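Local structure of terminal oxygenase component of carbazole 1,9a-dioxygenase (Sphingomonas, 3GKQ) at residues 75-80 / 91-96. The protein serves as the terminal oxygenase of carbazole 1,9a-dioxygenase, probably passing electrons from a Rieske [2Fe-2S] cluster to a nonheme iron where carbazole is dioxygenated at positions 1 and 9a. Sequence-based numbering, arbitrary orientation.
Sequences RGVTLS and ISCWYH. With FES (Fe2/s2 (inorganic) cluster), chain H.
Leu79 and Cys93 bring the two backbones closest, their CA atoms 5.8 Å apart; Val77 CA and Tyr95 CA are 8.1 Å apart. The loop 75-80 faces the end of strand 90-92 and the turn after it. Between the segments, Trp94 NE1 donates a nearly straight hydrogen bond (163°) to Thr78 O, 2.9 Å away. The carbonyl oxygen lies in the indole plane, but NE1 sits above the carbonyl plane. The benzo end of the indole meets Val77: Trp94 CZ2 lies 3.5 Å from Val77 CB. An alanine in place of Trp94 would probably leave Thr78 O without this donor and open a gap beside Val77. The segments belong to the two cluster-binding loops of the Rieske fold, which carry the ligand pairs Cys72/His74 and Cys93/His96. Cys93 SG binds iron FE1 of the cluster at 2.3 Å and His96 ND1 binds iron FE2 at 2.0 Å. Cys93 SG, anti to its backbone N (chi1 -178°), also accepts Tyr95 N-H. Val77 CG2 packs 3.5 Å from Cys93 SG, and Leu79 CD2 touches Cys93 CB. The His96 ring lies with CE1 over the centre of the Tyr95 ring. His96 NE2 hydrogen-bonds Asp183 of the second subunit. Arg75 NE hydrogen-bonds Tyr345 OH of that subunit, and its NH2 forms a salt bridge with Glu179 there.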
loop_
_atom_site.group_PDB
_atom_site.type_symbol
_atom_site.label_atom_id
_atom_site.label_comp_id
_atom_site.label_asym_id
_atom_site.label_seq_id
_atom_site.Cartn_x
_atom_site.Cartn_y
_atom_site.Cartn_z
ATOM N N ARG A 75 25.742 7.674 -7.154
ATOM C CA ARG A 75 25.026 6.559 -6.541
ATOM C C ARG A 75 23.513 6.704 -6.676
ATOM O O ARG A 75 22.743 6.024 -5.994
ATOM C CB ARG A 75 25.425 6.428 -5.066
ATOM C CG ARG A 75 26.933 6.264 -4.832
ATOM C CD ARG A 75 27.506 5.091 -5.627
ATOM N NE ARG A 75 26.807 3.843 -5.338
ATOM C CZ ARG A 75 27.073 3.051 -4.305
ATOM N NH1 ARG A 75 28.040 3.367 -3.451
ATOM N NH2 ARG A 75 26.358 1.947 -4.115
ATOM N N GLY A 76 23.100 7.613 -7.550
ATOM C CA GLY A 76 21.688 7.818 -7.814
ATOM C C GLY A 76 20.812 8.425 -6.738
ATOM O O GLY A 76 19.595 8.269 -6.800
ATOM N N VAL A 77 21.393 9.117 -5.759
ATOM C CA VAL A 77 20.569 9.727 -4.724
ATOM C C VAL A 77 19.827 10.926 -5.299
ATOM O O VAL A 77 20.184 11.443 -6.364
ATOM C CB VAL A 77 21.402 10.209 -3.512
ATOM C CG1 VAL A 77 22.183 9.041 -2.922
ATOM C CG2 VAL A 77 22.336 11.354 -3.929
ATOM N N THR A 78 18.789 11.355 -4.593
ATOM C CA THR A 78 18.010 12.508 -5.014
ATOM C C THR A 78 18.715 13.749 -4.457
ATOM O O THR A 78 18.831 13.909 -3.245
ATOM C CB THR A 78 16.576 12.421 -4.461
ATOM O OG1 THR A 78 15.927 11.265 -5.014
ATOM C CG2 THR A 78 15.781 13.668 -4.821
ATOM N N LEU A 79 19.193 14.616 -5.343
ATOM C CA LEU A 79 19.910 15.820 -4.920
ATOM C C LEU A 79 19.109 16.681 -3.953
ATOM O O LEU A 79 19.634 17.121 -2.928
ATOM C CB LEU A 79 20.303 16.658 -6.139
ATOM C CG LEU A 79 21.284 16.010 -7.122
ATOM C CD1 LEU A 79 21.367 16.846 -8.398
ATOM C CD2 LEU A 79 22.648 15.877 -6.471
ATOM N N SER A 80 17.835 16.902 -4.271
ATOM C CA SER A 80 16.961 17.730 -3.443
ATOM C C SER A 80 16.679 17.190 -2.042
ATOM O O SER A 80 16.031 17.869 -1.245
ATOM C CB SER A 80 15.633 18.001 -4.166
ATOM O OG SER A 80 14.878 16.811 -4.345
ATOM N N ILE A 91 25.554 23.193 -7.800
ATOM C CA ILE A 91 24.952 22.478 -6.692
ATOM C C ILE A 91 25.882 21.294 -6.472
ATOM O O ILE A 91 26.377 20.702 -7.435
ATOM C CB ILE A 91 23.521 21.969 -7.016
ATOM C CG1 ILE A 91 22.997 21.139 -5.836
ATOM C CG2 ILE A 91 23.527 21.127 -8.287
ATOM C CD1 ILE A 91 21.514 20.772 -5.936
ATOM N N SER A 92 26.143 20.966 -5.214
ATOM C CA SER A 92 27.015 19.847 -4.890
ATOM C C SER A 92 26.194 18.772 -4.186
ATOM O O SER A 92 25.467 19.064 -3.231
ATOM C CB SER A 92 28.160 20.301 -3.967
ATOM O OG SER A 92 28.957 21.310 -4.571
ATOM N N CYS A 93 26.305 17.533 -4.660
ATOM C CA CYS A 93 25.578 16.432 -4.044
ATOM C C CYS A 93 25.997 16.324 -2.591
ATOM O O CYS A 93 27.188 16.395 -2.261
ATOM C CB CYS A 93 25.862 15.105 -4.749
ATOM S SG CYS A 93 24.926 13.699 -4.045
ATOM N N TRP A 94 25.004 16.142 -1.732
ATOM C CA TRP A 94 25.214 16.030 -0.301
ATOM C C TRP A 94 25.931 14.763 0.153
ATOM O O TRP A 94 26.341 14.667 1.310
ATOM C CB TRP A 94 23.866 16.112 0.410
ATOM C CG TRP A 94 22.813 15.206 -0.198
ATOM C CD1 TRP A 94 21.952 15.512 -1.216
ATOM C CD2 TRP A 94 22.523 13.849 0.178
ATOM N NE1 TRP A 94 21.139 14.429 -1.495
ATOM C CE2 TRP A 94 21.471 13.397 -0.653
ATOM C CE3 TRP A 94 23.053 12.973 1.138
ATOM C CZ2 TRP A 94 20.931 12.102 -0.554
ATOM C CZ3 TRP A 94 22.517 11.680 1.238
ATOM C CH2 TRP A 94 21.465 11.262 0.392
ATOM N N TYR A 95 26.087 13.790 -0.741
ATOM C CA TYR A 95 26.728 12.538 -0.355
ATOM C C TYR A 95 28.252 12.541 -0.538
ATOM O O TYR A 95 28.989 12.395 0.436
ATOM C CB TYR A 95 26.098 11.366 -1.131
ATOM C CG TYR A 95 26.236 10.012 -0.456
ATOM C CD1 TYR A 95 27.001 9.856 0.700
ATOM C CD2 TYR A 95 25.620 8.876 -0.995
ATOM C CE1 TYR A 95 27.157 8.605 1.305
ATOM C CE2 TYR A 95 25.771 7.617 -0.399
ATOM C CZ TYR A 95 26.538 7.491 0.745
ATOM O OH TYR A 95 26.692 6.258 1.334
ATOM N N HIS A 96 28.722 12.698 -1.773
ATOM C CA HIS A 96 30.163 12.712 -2.037
ATOM C C HIS A 96 30.622 13.984 -2.749
ATOM O O HIS A 96 31.685 14.008 -3.371
ATOM C CB HIS A 96 30.590 11.498 -2.873
ATOM C CG HIS A 96 30.083 10.189 -2.353
ATOM N ND1 HIS A 96 28.874 9.653 -2.743
ATOM C CD2 HIS A 96 30.621 9.311 -1.474
ATOM C CE1 HIS A 96 28.690 8.498 -2.125
ATOM N NE2 HIS A 96 29.733 8.268 -1.350
HETATM FE FE1 FES H . 26.045 12.080 -5.219
HETATM FE FE2 FES H . 28.049 10.319 -4.487
HETATM S S1 FES H . 28.318 12.461 -4.992
HETATM S S2 FES H . 25.765 9.952 -4.633
#